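PDB 1R5B: eukaryotic peptide chain release factor GTP-binding subunit from Schizosaccharomyces pombe, which is a translation release factor of the eRF3 type, a GTP-binding protein that joins an EF-Tu-like P-loop domain to beta-rich domains. Local coordinates for residues H43-F48 and Q144-V149; R121-L126 and E258-M263; R364-I369 and K423-L428; Q368-E373 and V457-V462. All coordinates share one frame; numbering follows the deposited sequence.

Interaction 1. Residues H43-F48 and Q144-V149; sequences HVNIVF and QADIGV
One face of the Phe48 ring carries Val149, whose CB lies 4.1 Å from the ring centroid and 28° off the normal, a CH-pi contact. The two side chains run side by side in the same direction, and Leu59 and Ile63 of helix 56-66 also touch the Phe48 side chain. The second flat group, the carboxylate of Asp146, uses the anti lone pair of OD2 to accept Asn45 N at 2.9 Å, almost straight at 173°. On the face shared by Phe48 and Val149, Ile46 has CG1 anti to its backbone N, so that CD1 reaches both Ile147 CG2 and Val149 CG2. Further along, Val44 CG1 meets Ile147 CD1 at 3.7 Å. On the Val47 face, Val47 CG1 packs on Ala145 CB at 3.6 Å, and Gly148 is the partner of Val47 in the parallel register. The backbone bonds Val47 N to Ile147 O and Val149 N to Val47 O are both 3.0 Å long. Asn45 O accepts twice, from Ile147 N in its carbonyl plane and from Asp146 N above it, at 2.7 Å. Beta-branched residues suit this buried, parallel part of a P-loop domain's mixed sheet; Asp146 OD2, gripped also by Arg268, probably remains ionised.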
loop_
_atom_site.group_PDB
_atom_site.type_symbol
_atom_site.label_atom_id
_atom_site.label_comp_id
_atom_site.label_asym_id
_atom_site.label_seq_id
_atom_site.Cartn_x
_atom_site.Cartn_y
_atom_site.Cartn_z
ATOM N N HIS A 43 0.698 6.026 4.187
ATOM C CA HIS A 43 -0.344 6.154 5.194
ATOM C C HIS A 43 -1.438 5.157 4.920
ATOM O O HIS A 43 -1.919 5.064 3.792
ATOM C CB HIS A 43 -0.977 7.537 5.180
ATOM C CG HIS A 43 -0.085 8.618 5.703
ATOM N ND1 HIS A 43 1.254 8.703 5.381
ATOM C CD2 HIS A 43 -0.349 9.678 6.507
ATOM C CE1 HIS A 43 1.776 9.763 5.969
ATOM N NE2 HIS A 43 0.826 10.370 6.659
ATOM N N VAL A 44 -1.850 4.460 5.971
ATOM C CA VAL A 44 -2.894 3.439 5.926
ATOM C C VAL A 44 -3.839 3.630 7.109
ATOM O O VAL A 44 -3.406 4.032 8.184
ATOM C CB VAL A 44 -2.259 2.037 6.003
ATOM C CG1 VAL A 44 -3.297 0.958 5.938
ATOM C CG2 VAL A 44 -1.268 1.870 4.873
ATOM N N ASN A 45 -5.126 3.375 6.898
ATOM C CA ASN A 45 -6.125 3.421 7.960
ATOM C C ASN A 45 -6.494 2.013 8.362
ATOM O O ASN A 45 -6.820 1.176 7.510
ATOM C CB ASN A 45 -7.396 4.127 7.483
ATOM C CG ASN A 45 -7.208 5.625 7.279
ATOM O OD1 ASN A 45 -7.960 6.250 6.540
ATOM N ND2 ASN A 45 -6.222 6.199 7.935
ATOM N N ILE A 46 -6.450 1.744 9.654
ATOM C CA ILE A 46 -6.728 0.412 10.184
ATOM C C ILE A 46 -7.730 0.510 11.312
ATOM O O ILE A 46 -7.677 1.432 12.128
ATOM C CB ILE A 46 -5.425 -0.277 10.638
ATOM C CG1 ILE A 46 -5.684 -1.736 11.005
ATOM C CG2 ILE A 46 -4.788 0.458 11.797
ATOM C CD1 ILE A 46 -4.422 -2.564 11.071
ATOM N N VAL A 47 -8.663 -0.425 11.344
ATOM C CA VAL A 47 -9.660 -0.463 12.396
ATOM C C VAL A 47 -9.671 -1.854 13.007
ATOM O O VAL A 47 -9.560 -2.843 12.296
ATOM C CB VAL A 47 -11.052 -0.073 11.880
ATOM C CG1 VAL A 47 -11.582 -1.071 10.834
ATOM C CG2 VAL A 47 -12.021 0.056 13.028
ATOM N N PHE A 48 -9.779 -1.908 14.330
ATOM C CA PHE A 48 -9.826 -3.159 15.076
ATOM C C PHE A 48 -11.242 -3.383 15.599
ATOM O O PHE A 48 -11.883 -2.464 16.100
ATOM C CB PHE A 48 -8.833 -3.125 16.240
ATOM C CG PHE A 48 -7.412 -3.263 15.813
ATOM C CD1 PHE A 48 -6.756 -2.211 15.221
ATOM C CD2 PHE A 48 -6.735 -4.452 15.980
ATOM C CE1 PHE A 48 -5.443 -2.340 14.813
ATOM C CE2 PHE A 48 -5.419 -4.581 15.573
ATOM C CZ PHE A 48 -4.777 -3.524 14.992
ATOM N N GLN A 144 -12.618 5.862 6.107
ATOM C CA GLN A 144 -12.783 4.559 5.459
ATOM C C GLN A 144 -11.526 3.765 5.756
ATOM O O GLN A 144 -10.412 4.202 5.484
ATOM C CB GLN A 144 -13.003 4.713 3.951
ATOM C CG GLN A 144 -13.131 3.415 3.141
ATOM C CD GLN A 144 -14.196 2.442 3.673
ATOM O OE1 GLN A 144 -15.392 2.783 3.703
ATOM N NE2 GLN A 144 -13.768 1.221 4.066
ATOM N N ALA A 145 -11.706 2.605 6.352
ATOM C CA ALA A 145 -10.585 1.747 6.715
ATOM C C ALA A 145 -9.965 1.085 5.486
ATOM O O ALA A 145 -10.658 0.763 4.545
ATOM C CB ALA A 145 -11.050 0.687 7.690
ATOM N N ASP A 146 -8.652 0.913 5.504
ATOM C CA ASP A 146 -7.962 0.082 4.527
ATOM C C ASP A 146 -7.915 -1.364 4.981
ATOM O O ASP A 146 -7.957 -2.271 4.158
ATOM C CB ASP A 146 -6.529 0.559 4.316
ATOM C CG ASP A 146 -6.458 1.917 3.663
ATOM O OD1 ASP A 146 -7.031 2.097 2.575
ATOM O OD2 ASP A 146 -5.857 2.871 4.172
ATOM N N ILE A 147 -7.811 -1.569 6.286
ATOM C CA ILE A 147 -7.615 -2.885 6.871
ATOM C C ILE A 147 -8.545 -3.034 8.071
ATOM O O ILE A 147 -8.638 -2.137 8.890
ATOM C CB ILE A 147 -6.164 -3.048 7.348
ATOM C CG1 ILE A 147 -5.166 -2.940 6.186
ATOM C CG2 ILE A 147 -5.981 -4.379 8.061
ATOM C CD1 ILE A 147 -3.733 -2.620 6.651
ATOM N N GLY A 148 -9.241 -4.153 8.157
ATOM C CA GLY A 148 -10.081 -4.481 9.291
ATOM C C GLY A 148 -9.482 -5.692 9.965
ATOM O O GLY A 148 -9.160 -6.666 9.295
ATOM N N VAL A 149 -9.273 -5.603 11.273
ATOM C CA VAL A 149 -8.719 -6.705 12.045
ATOM C C VAL A 149 -9.765 -7.141 13.065
ATOM O O VAL A 149 -10.120 -6.366 13.959
ATOM C CB VAL A 149 -7.433 -6.308 12.780
ATOM C CG1 VAL A 149 -6.872 -7.516 13.547
ATOM C CG2 VAL A 149 -6.374 -5.779 11.801
#

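Interaction 2. Residues R121-L126 and E258-M263; sequences RRFSLL and EYLDSM
Arg121 sets CG anti to its carbonyl carbon (chi1 -72°) and then runs extended from CG to NE, which carries the guanidinium from strand 121-125 to the C-terminal end of helix 256-262. Phe123, two residues on, takes a similar first torsion (-59°) and sends its ring the same way. NH1 and NH2 of Arg121 grip Met263 O end-on, each at 2.7 Å and close to the guanidinium plane. NH1 also donates to Leu260 O at 2.9 Å, so this one nitrogen joins a carbonyl of the last turn to that of the first residue beyond the helix. Asp261 O lies over a face of the guanidinium, 3.1 Å above its plane, too steep for a hydrogen bond. Alongside, Phe123 comes edge-on: Leu260 O lies in the ring plane, 3.4 Å from CZ, and Leu260 CB touches CZ at 3.9 Å. Asp261, with CG anti to its N, turns OD1 to Thr118 OG1 and His120 N. Met263 N closes the helix on Tyr259 O. A long, multidentate arginine suits this place: its positive charge, also paired with Glu42 in a salt bridge through NE, probably offsets the partial negative charge of carbonyls at the helix end, while the slightly positive C-H edge of phenylalanine tolerates Leu260 O.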
loop_
_atom_site.group_PDB
_atom_site.type_symbol
_atom_site.label_atom_id
_atom_site.label_comp_id
_atom_site.label_asym_id
_atom_site.label_seq_id
_atom_site.Cartn_x
_atom_site.Cartn_y
_atom_site.Cartn_z
ATOM N N ARG A 121 5.119 1.444 6.240
ATOM C CA ARG A 121 3.794 2.058 6.404
ATOM C C ARG A 121 3.545 2.751 7.736
ATOM O O ARG A 121 4.096 2.358 8.763
ATOM C CB ARG A 121 2.709 1.002 6.213
ATOM C CG ARG A 121 2.535 0.560 4.783
ATOM C CD ARG A 121 1.573 -0.616 4.588
ATOM N NE ARG A 121 1.389 -0.888 3.174
ATOM C CZ ARG A 121 0.795 -1.959 2.668
ATOM N NH1 ARG A 121 0.284 -2.909 3.448
ATOM N NH2 ARG A 121 0.706 -2.068 1.353
ATOM N N ARG A 122 2.687 3.774 7.707
ATOM C CA ARG A 122 2.136 4.379 8.924
ATOM C C ARG A 122 0.643 4.114 9.052
ATOM O O ARG A 122 -0.141 4.619 8.241
ATOM C CB ARG A 122 2.336 5.889 8.929
ATOM C CG ARG A 122 1.623 6.564 10.107
ATOM C CD ARG A 122 1.792 8.046 10.182
ATOM N NE ARG A 122 3.179 8.402 10.439
ATOM C CZ ARG A 122 3.584 9.630 10.745
ATOM N NH1 ARG A 122 2.707 10.633 10.837
ATOM N NH2 ARG A 122 4.873 9.865 10.965
ATOM N N PHE A 123 0.255 3.390 10.101
ATOM C CA PHE A 123 -1.133 2.992 10.304
ATOM C C PHE A 123 -1.851 3.893 11.294
ATOM O O PHE A 123 -1.545 3.891 12.480
ATOM C CB PHE A 123 -1.205 1.559 10.799
ATOM C CG PHE A 123 -0.583 0.579 9.870
ATOM C CD1 PHE A 123 0.775 0.352 9.901
ATOM C CD2 PHE A 123 -1.349 -0.117 8.967
ATOM C CE1 PHE A 123 1.350 -0.542 9.055
ATOM C CE2 PHE A 123 -0.769 -1.022 8.110
ATOM C CZ PHE A 123 0.586 -1.231 8.154
ATOM N N SER A 124 -2.817 4.650 10.800
ATOM C CA SER A 124 -3.682 5.452 11.643
ATOM C C SER A 124 -4.822 4.586 12.189
ATOM O O SER A 124 -5.564 3.982 11.418
ATOM C CB SER A 124 -4.218 6.628 10.824
ATOM O OG SER A 124 -5.262 7.291 11.498
ATOM N N LEU A 125 -4.956 4.514 13.513
ATOM C CA LEU A 125 -6.016 3.698 14.131
ATOM C C LEU A 125 -7.350 4.433 14.179
ATOM O O LEU A 125 -7.462 5.446 14.847
ATOM C CB LEU A 125 -5.637 3.288 15.553
ATOM C CG LEU A 125 -4.455 2.330 15.731
ATOM C CD1 LEU A 125 -3.721 2.645 17.012
ATOM C CD2 LEU A 125 -4.908 0.889 15.755
ATOM N N LEU A 126 -8.353 3.916 13.470
ATOM C CA LEU A 126 -9.703 4.486 13.479
ATOM C C LEU A 126 -10.538 3.941 14.644
ATOM O O LEU A 126 -10.191 2.924 15.248
ATOM C CB LEU A 126 -10.426 4.172 12.159
ATOM C CG LEU A 126 -9.750 4.453 10.809
ATOM C CD1 LEU A 126 -10.756 4.363 9.676
ATOM C CD2 LEU A 126 -9.072 5.806 10.779
ATOM N N GLU A 258 4.242 -7.880 10.383
ATOM C CA GLU A 258 4.948 -8.258 9.177
ATOM C C GLU A 258 3.957 -8.412 8.022
ATOM O O GLU A 258 4.222 -8.002 6.905
ATOM C CB GLU A 258 5.673 -9.572 9.431
ATOM C CG GLU A 258 6.462 -10.129 8.266
ATOM C CD GLU A 258 7.123 -11.450 8.613
ATOM O OE1 GLU A 258 7.265 -11.760 9.822
ATOM O OE2 GLU A 258 7.497 -12.177 7.666
ATOM N N TYR A 259 2.819 -9.020 8.311
ATOM C CA TYR A 259 1.745 -9.178 7.345
ATOM C C TYR A 259 1.090 -7.823 6.985
ATOM O O TYR A 259 0.824 -7.554 5.816
ATOM C CB TYR A 259 0.690 -10.150 7.887
ATOM C CG TYR A 259 -0.443 -10.305 6.938
ATOM C CD1 TYR A 259 -0.319 -11.129 5.818
ATOM C CD2 TYR A 259 -1.619 -9.586 7.105
ATOM C CE1 TYR A 259 -1.351 -11.253 4.909
ATOM C CE2 TYR A 259 -2.658 -9.700 6.185
ATOM C CZ TYR A 259 -2.511 -10.526 5.097
ATOM O OH TYR A 259 -3.522 -10.647 4.194
ATOM N N LEU A 260 0.817 -6.996 7.990
ATOM C CA LEU A 260 0.237 -5.665 7.779
ATOM C C LEU A 260 1.145 -4.795 6.890
ATOM O O LEU A 260 0.670 -3.987 6.099
ATOM C CB LEU A 260 0.030 -4.960 9.117
ATOM C CG LEU A 260 -1.365 -4.842 9.758
ATOM C CD1 LEU A 260 -2.286 -5.960 9.374
ATOM C CD2 LEU A 260 -1.231 -4.723 11.292
ATOM N N ASP A 261 2.455 -5.002 7.008
ATOM C CA ASP A 261 3.422 -4.208 6.280
ATOM C C ASP A 261 3.406 -4.443 4.772
ATOM O O ASP A 261 3.485 -3.499 4.013
ATOM C CB ASP A 261 4.832 -4.461 6.823
ATOM C CG ASP A 261 5.849 -3.519 6.229
ATOM O OD1 ASP A 261 5.748 -2.308 6.485
ATOM O OD2 ASP A 261 6.778 -3.893 5.488
ATOM N N SER A 262 3.328 -5.695 4.348
ATOM C CA SER A 262 3.435 -6.039 2.922
ATOM C C SER A 262 2.086 -6.424 2.279
ATOM O O SER A 262 2.023 -6.680 1.086
ATOM C CB SER A 262 4.442 -7.179 2.743
ATOM O OG SER A 262 4.070 -8.288 3.541
ATOM N N MET A 263 1.038 -6.472 3.101
ATOM C CA MET A 263 -0.363 -6.604 2.680
ATOM C C MET A 263 -0.663 -5.761 1.461
ATOM O O MET A 263 -0.392 -4.582 1.413
ATOM C CB MET A 263 -1.271 -6.013 3.764
ATOM C CG MET A 263 -2.141 -6.943 4.395
ATOM S SD MET A 263 -3.214 -6.102 5.508
ATOM C CE MET A 263 -4.709 -6.671 4.733
#

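Interaction 3. Residues R364-I369 and K423-L428; sequences RFIAQI and KIIAEL
Closest in, the Phe365 ring lies against Leu428, whose CB stands over one face, 3.9 Å from the centroid and 20° off the normal. Phe365 CG occupies the crowded position between backbone N and carbonyl carbon (chi1 63°), and this brings the ring tip to the neighbouring strand, with CZ 3.8 Å from Leu428 CD2. Ala367, small enough to sit beside them, shares this buried face. On the other face Ile366 and Ile425 lie side by side and point the same way, next to Glu427. Three backbone bonds hold the antiparallel pairing. Leu428 N meets Phe365 O at 2.7 Å, nearly along the C=O axis, whereas the return bond from Phe365 N to Leu428 O is longer, 3.3 Å. Ala367 N reaches Ala426 O at 3.2 Å, from above the carbonyl plane. Between these hydrogen-bonded pairs, Ile366 CA points its hydrogen at Ala426 O over 3.5 Å. In the next shell, Phe397 touches Ile369, Ile424 and Leu428, Phe448 touches Ala367, and Lys399 forms a salt bridge with Glu427. The contact is thus two-sided: apolar groups line the buried face of the sheet in this C-terminal beta domain, while charged Glu427 suits the more solvent-accessible face, where nearby Arg364 may add a mild attraction.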
loop_
_atom_site.group_PDB
_atom_site.type_symbol
_atom_site.label_atom_id
_atom_site.label_comp_id
_atom_site.label_asym_id
_atom_site.label_seq_id
_atom_site.Cartn_x
_atom_site.Cartn_y
_atom_site.Cartn_z
ATOM N N ARG A 364 2.841 20.066 -16.561
ATOM C CA ARG A 364 3.208 21.075 -15.561
ATOM C C ARG A 364 2.925 20.620 -14.130
ATOM O O ARG A 364 1.794 20.288 -13.797
ATOM C CB ARG A 364 2.468 22.386 -15.847
ATOM C CG ARG A 364 2.869 23.020 -17.159
ATOM C CD ARG A 364 2.323 24.419 -17.383
ATOM N NE ARG A 364 2.405 24.805 -18.791
ATOM C CZ ARG A 364 1.517 24.477 -19.737
ATOM N NH1 ARG A 364 0.447 23.743 -19.446
ATOM N NH2 ARG A 364 1.694 24.901 -20.989
ATOM N N PHE A 365 3.960 20.632 -13.292
ATOM C CA PHE A 365 3.844 20.176 -11.905
ATOM C C PHE A 365 4.979 20.637 -10.993
ATOM O O PHE A 365 6.079 20.934 -11.450
ATOM C CB PHE A 365 3.806 18.651 -11.868
ATOM C CG PHE A 365 5.058 17.994 -12.373
ATOM C CD1 PHE A 365 5.240 17.792 -13.719
ATOM C CD2 PHE A 365 6.039 17.553 -11.498
ATOM C CE1 PHE A 365 6.366 17.172 -14.192
ATOM C CE2 PHE A 365 7.175 16.935 -11.976
ATOM C CZ PHE A 365 7.328 16.746 -13.332
ATOM N N ILE A 366 4.709 20.629 -9.690
ATOM C CA ILE A 366 5.694 20.985 -8.666
ATOM C C ILE A 366 6.349 19.712 -8.113
ATOM O O ILE A 366 5.697 18.676 -8.034
ATOM C CB ILE A 366 5.002 21.796 -7.556
ATOM C CG1 ILE A 366 4.200 22.954 -8.179
ATOM C CG2 ILE A 366 6.033 22.319 -6.561
ATOM C CD1 ILE A 366 3.545 23.887 -7.180
ATOM N N ALA A 367 7.629 19.789 -7.736
ATOM C CA ALA A 367 8.411 18.592 -7.371
ATOM C C ALA A 367 9.625 18.840 -6.449
ATOM O O ALA A 367 10.521 19.631 -6.785
ATOM C CB ALA A 367 8.876 17.887 -8.633
ATOM N N GLN A 368 9.642 18.145 -5.302
ATOM C CA GLN A 368 10.789 18.119 -4.402
ATOM C C GLN A 368 11.864 17.203 -4.958
ATOM O O GLN A 368 11.548 16.116 -5.425
ATOM C CB GLN A 368 10.393 17.577 -3.029
ATOM C CG GLN A 368 9.502 18.481 -2.180
ATOM C CD GLN A 368 9.495 18.076 -0.706
ATOM O OE1 GLN A 368 8.544 18.377 0.019
ATOM N NE2 GLN A 368 10.551 17.395 -0.265
ATOM N N ILE A 369 13.129 17.607 -4.841
ATOM C CA ILE A 369 14.234 16.910 -5.511
ATOM C C ILE A 369 15.527 16.881 -4.692
ATOM O O ILE A 369 15.637 17.532 -3.653
ATOM C CB ILE A 369 14.492 17.551 -6.909
ATOM C CG1 ILE A 369 14.790 16.493 -7.980
ATOM C CG2 ILE A 369 15.623 18.574 -6.859
ATOM C CD1 ILE A 369 14.458 16.963 -9.408
ATOM N N LYS A 423 18.523 20.361 -2.536
ATOM C CA LYS A 423 17.136 19.931 -2.654
ATOM C C LYS A 423 16.281 20.918 -3.514
ATOM O O LYS A 423 16.853 21.767 -4.217
ATOM C CB LYS A 423 16.582 19.754 -1.232
ATOM C CG LYS A 423 16.864 18.364 -0.606
ATOM C CD LYS A 423 17.977 18.387 0.450
ATOM C CE LYS A 423 17.425 18.122 1.856
ATOM N NZ LYS A 423 18.441 18.295 2.938
ATOM N N ILE A 424 14.943 20.791 -3.508
ATOM C CA ILE A 424 14.056 21.753 -4.216
ATOM C C ILE A 424 12.544 21.678 -3.893
ATOM O O ILE A 424 12.053 20.675 -3.385
ATOM C CB ILE A 424 14.205 21.596 -5.757
ATOM C CG1 ILE A 424 14.035 22.951 -6.474
ATOM C CG2 ILE A 424 13.204 20.563 -6.275
ATOM C CD1 ILE A 424 13.316 22.880 -7.856
ATOM N N ILE A 425 11.822 22.756 -4.206
ATOM C CA ILE A 425 10.361 22.721 -4.391
ATOM C C ILE A 425 9.940 23.731 -5.489
ATOM O O ILE A 425 9.776 24.923 -5.219
ATOM C CB ILE A 425 9.579 22.886 -3.004
ATOM C CG1 ILE A 425 8.531 24.024 -2.990
ATOM C CG2 ILE A 425 10.543 23.018 -1.821
ATOM C CD1 ILE A 425 7.250 23.732 -3.781
ATOM N N ALA A 426 9.803 23.261 -6.735
ATOM C CA ALA A 426 9.517 24.159 -7.873
ATOM C C ALA A 426 8.892 23.512 -9.122
ATOM O O ALA A 426 8.845 22.284 -9.254
ATOM C CB ALA A 426 10.777 24.888 -8.267
ATOM N N GLU A 427 8.439 24.375 -10.040
ATOM C CA GLU A 427 7.730 23.961 -11.266
ATOM C C GLU A 427 8.626 23.209 -12.248
ATOM O O GLU A 427 9.800 23.541 -12.424
ATOM C CB GLU A 427 7.109 25.171 -11.998
ATOM C CG GLU A 427 5.611 25.359 -11.768
ATOM C CD GLU A 427 4.917 26.104 -12.897
ATOM O OE1 GLU A 427 4.514 27.269 -12.688
ATOM O OE2 GLU A 427 4.765 25.521 -13.994
ATOM N N LEU A 428 8.037 22.207 -12.892
ATOM C CA LEU A 428 8.703 21.413 -13.915
ATOM C C LEU A 428 7.798 21.318 -15.135
ATOM O O LEU A 428 6.593 21.545 -15.043
ATOM C CB LEU A 428 9.021 20.011 -13.404
ATOM C CG LEU A 428 10.475 19.784 -12.986
ATOM C CD1 LEU A 428 10.819 20.671 -11.786
ATOM C CD2 LEU A 428 10.744 18.300 -12.673
#

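Interaction 4. Residues Q368-E373 and V457-V462; sequences QIAILE and VAVGKV
Along these antiparallel strands the backbone polar atoms are met mainly by one another, though several of the bonds are bent. Lys461 N appears to donate to Gln368 O, whose position is less certain, and Gln368 N returns a weak bond to Lys461 O. Further along, Val459 N reaches Ala370 O at 3.1 Å, the donor standing 32° out of the carbonyl plane. Further on, Leu372 N donates to Val457 O at 2.8 Å, again from above the plane. Carbonyls also receive CA hydrogens: Ala458 CA is 3.0 Å from Ala370 O, and Ile369 CA is 3.1 Å from Val459 O. On its other side, segment 457-462 is hydrogen-bonded through the backbone, Ala458 with Leu450 and Gly460 with Phe448. Lys461 NZ is satisfied by Met38 O. Its CG takes the crowded first-torsion position (chi1 65°), so the chain lies alongside Gln368, with CE 3.4 Å from Gln368 NE2. Glycine probably suits position 460, where the strands come close and Ile369 CG1 lies near. On one face Ile369 CG1 packs on Ala458 CB; on the other Ala370 CB meets Val459 CG2, both at 3.9 Å, where small alanines fit against branched neighbours. With strand 457-466 set between 364-371 and 447-451, the pairing belongs to the antiparallel beta barrel that forms the C-terminal domain in EF1A-like translational GTPases.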
loop_
_atom_site.group_PDB
_atom_site.type_symbol
_atom_site.label_atom_id
_atom_site.label_comp_id
_atom_site.label_asym_id
_atom_site.label_seq_id
_atom_site.Cartn_x
_atom_site.Cartn_y
_atom_site.Cartn_z
ATOM N N GLN A 368 9.642 18.145 -5.302
ATOM C CA GLN A 368 10.789 18.119 -4.402
ATOM C C GLN A 368 11.864 17.203 -4.958
ATOM O O GLN A 368 11.548 16.116 -5.425
ATOM C CB GLN A 368 10.393 17.577 -3.029
ATOM C CG GLN A 368 9.502 18.481 -2.180
ATOM C CD GLN A 368 9.495 18.076 -0.706
ATOM O OE1 GLN A 368 8.544 18.377 0.019
ATOM N NE2 GLN A 368 10.551 17.395 -0.265
ATOM N N ILE A 369 13.129 17.607 -4.841
ATOM C CA ILE A 369 14.234 16.910 -5.511
ATOM C C ILE A 369 15.527 16.881 -4.692
ATOM O O ILE A 369 15.637 17.532 -3.653
ATOM C CB ILE A 369 14.492 17.551 -6.909
ATOM C CG1 ILE A 369 14.790 16.493 -7.980
ATOM C CG2 ILE A 369 15.623 18.574 -6.859
ATOM C CD1 ILE A 369 14.458 16.963 -9.408
ATOM N N ALA A 370 16.504 16.126 -5.181
ATOM C CA ALA A 370 17.757 15.942 -4.471
ATOM C C ALA A 370 18.875 15.594 -5.447
ATOM O O ALA A 370 18.903 14.490 -5.988
ATOM C CB ALA A 370 17.610 14.854 -3.417
ATOM N N ILE A 371 19.795 16.539 -5.651
ATOM C CA ILE A 371 20.903 16.373 -6.583
ATOM C C ILE A 371 21.913 15.404 -5.975
ATOM O O ILE A 371 22.098 15.396 -4.759
ATOM C CB ILE A 371 21.548 17.750 -6.878
ATOM C CG1 ILE A 371 20.599 18.595 -7.740
ATOM C CG2 ILE A 371 22.920 17.599 -7.564
ATOM C CD1 ILE A 371 19.428 19.215 -6.981
ATOM N N LEU A 372 22.583 14.620 -6.824
ATOM C CA LEU A 372 23.374 13.463 -6.378
ATOM C C LEU A 372 24.894 13.503 -6.661
ATOM O O LEU A 372 25.662 13.030 -5.819
ATOM C CB LEU A 372 22.773 12.159 -6.944
ATOM C CG LEU A 372 21.844 11.371 -6.003
ATOM C CD1 LEU A 372 20.915 10.443 -6.774
ATOM C CD2 LEU A 372 22.653 10.585 -4.971
ATOM N N GLU A 373 25.343 14.042 -7.805
ATOM C CA GLU A 373 26.775 13.905 -8.167
ATOM C C GLU A 373 27.482 14.964 -9.058
ATOM O O GLU A 373 28.340 15.699 -8.554
ATOM C CB GLU A 373 27.033 12.504 -8.753
ATOM C CG GLU A 373 25.958 11.994 -9.708
ATOM C CD GLU A 373 26.531 11.234 -10.894
ATOM O OE1 GLU A 373 25.923 11.301 -11.986
ATOM O OE2 GLU A 373 27.586 10.569 -10.737
ATOM N N VAL A 457 21.451 11.368 -11.352
ATOM C CA VAL A 457 21.753 12.763 -10.996
ATOM C C VAL A 457 20.823 13.368 -9.945
ATOM O O VAL A 457 21.230 14.246 -9.204
ATOM C CB VAL A 457 21.764 13.743 -12.213
ATOM C CG1 VAL A 457 23.199 13.926 -12.777
ATOM C CG2 VAL A 457 20.768 13.336 -13.285
ATOM N N ALA A 458 19.567 12.944 -9.896
ATOM C CA ALA A 458 18.678 13.398 -8.826
ATOM C C ALA A 458 17.577 12.392 -8.485
ATOM O O ALA A 458 17.479 11.328 -9.097
ATOM C CB ALA A 458 18.080 14.761 -9.176
ATOM N N VAL A 459 16.773 12.734 -7.480
ATOM C CA VAL A 459 15.578 11.970 -7.120
ATOM C C VAL A 459 14.542 12.922 -6.549
ATOM O O VAL A 459 14.884 13.901 -5.887
ATOM C CB VAL A 459 15.859 10.845 -6.079
ATOM C CG1 VAL A 459 16.443 9.602 -6.750
ATOM C CG2 VAL A 459 16.764 11.331 -4.951
ATOM N N GLY A 460 13.272 12.623 -6.792
ATOM C CA GLY A 460 12.212 13.523 -6.393
ATOM C C GLY A 460 10.821 12.933 -6.408
ATOM O O GLY A 460 10.588 11.872 -6.977
ATOM N N LYS A 461 9.905 13.639 -5.754
ATOM C CA LYS A 461 8.495 13.305 -5.758
ATOM C C LYS A 461 7.681 14.509 -6.202
ATOM O O LYS A 461 8.113 15.637 -5.995
ATOM C CB LYS A 461 8.054 12.862 -4.365
ATOM C CG LYS A 461 8.119 13.936 -3.280
ATOM C CD LYS A 461 8.595 13.351 -1.949
ATOM C CE LYS A 461 8.951 14.433 -0.931
ATOM N NZ LYS A 461 8.422 14.111 0.427
ATOM N N VAL A 462 6.503 14.274 -6.788
ATOM C CA VAL A 462 5.652 15.367 -7.263
ATOM C C VAL A 462 4.665 15.726 -6.166
ATOM O O VAL A 462 4.175 14.839 -5.495
ATOM C CB VAL A 462 4.922 15.057 -8.639
ATOM C CG1 VAL A 462 5.219 13.661 -9.162
ATOM C CG2 VAL A 462 3.411 15.320 -8.571
#

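Along the chain interactions 1 and 2 interleave, their segments alternating, and both close before 3 and 4 open. The first two belong to the GTP-binding domain: strand 42-50 lies between 121-125 and 147-153 in one mixed sheet, and the centres of interactions 1 and 2 are about 8 Å apart, with Val44 probably hydrogen-bonded to Arg122 and Ser124. Interactions 3 and 4 start from the same strand, 364-371, which has 426-430 on one side and 457-466 on the other in the antiparallel C-terminal sheet; they share Gln368 and Ile369, and their centres are about 9 Å apart. The centres of the two pairs lie about 28 to 32 Å apart without touching, as expected for separately folded domains of a GTP-binding release factor.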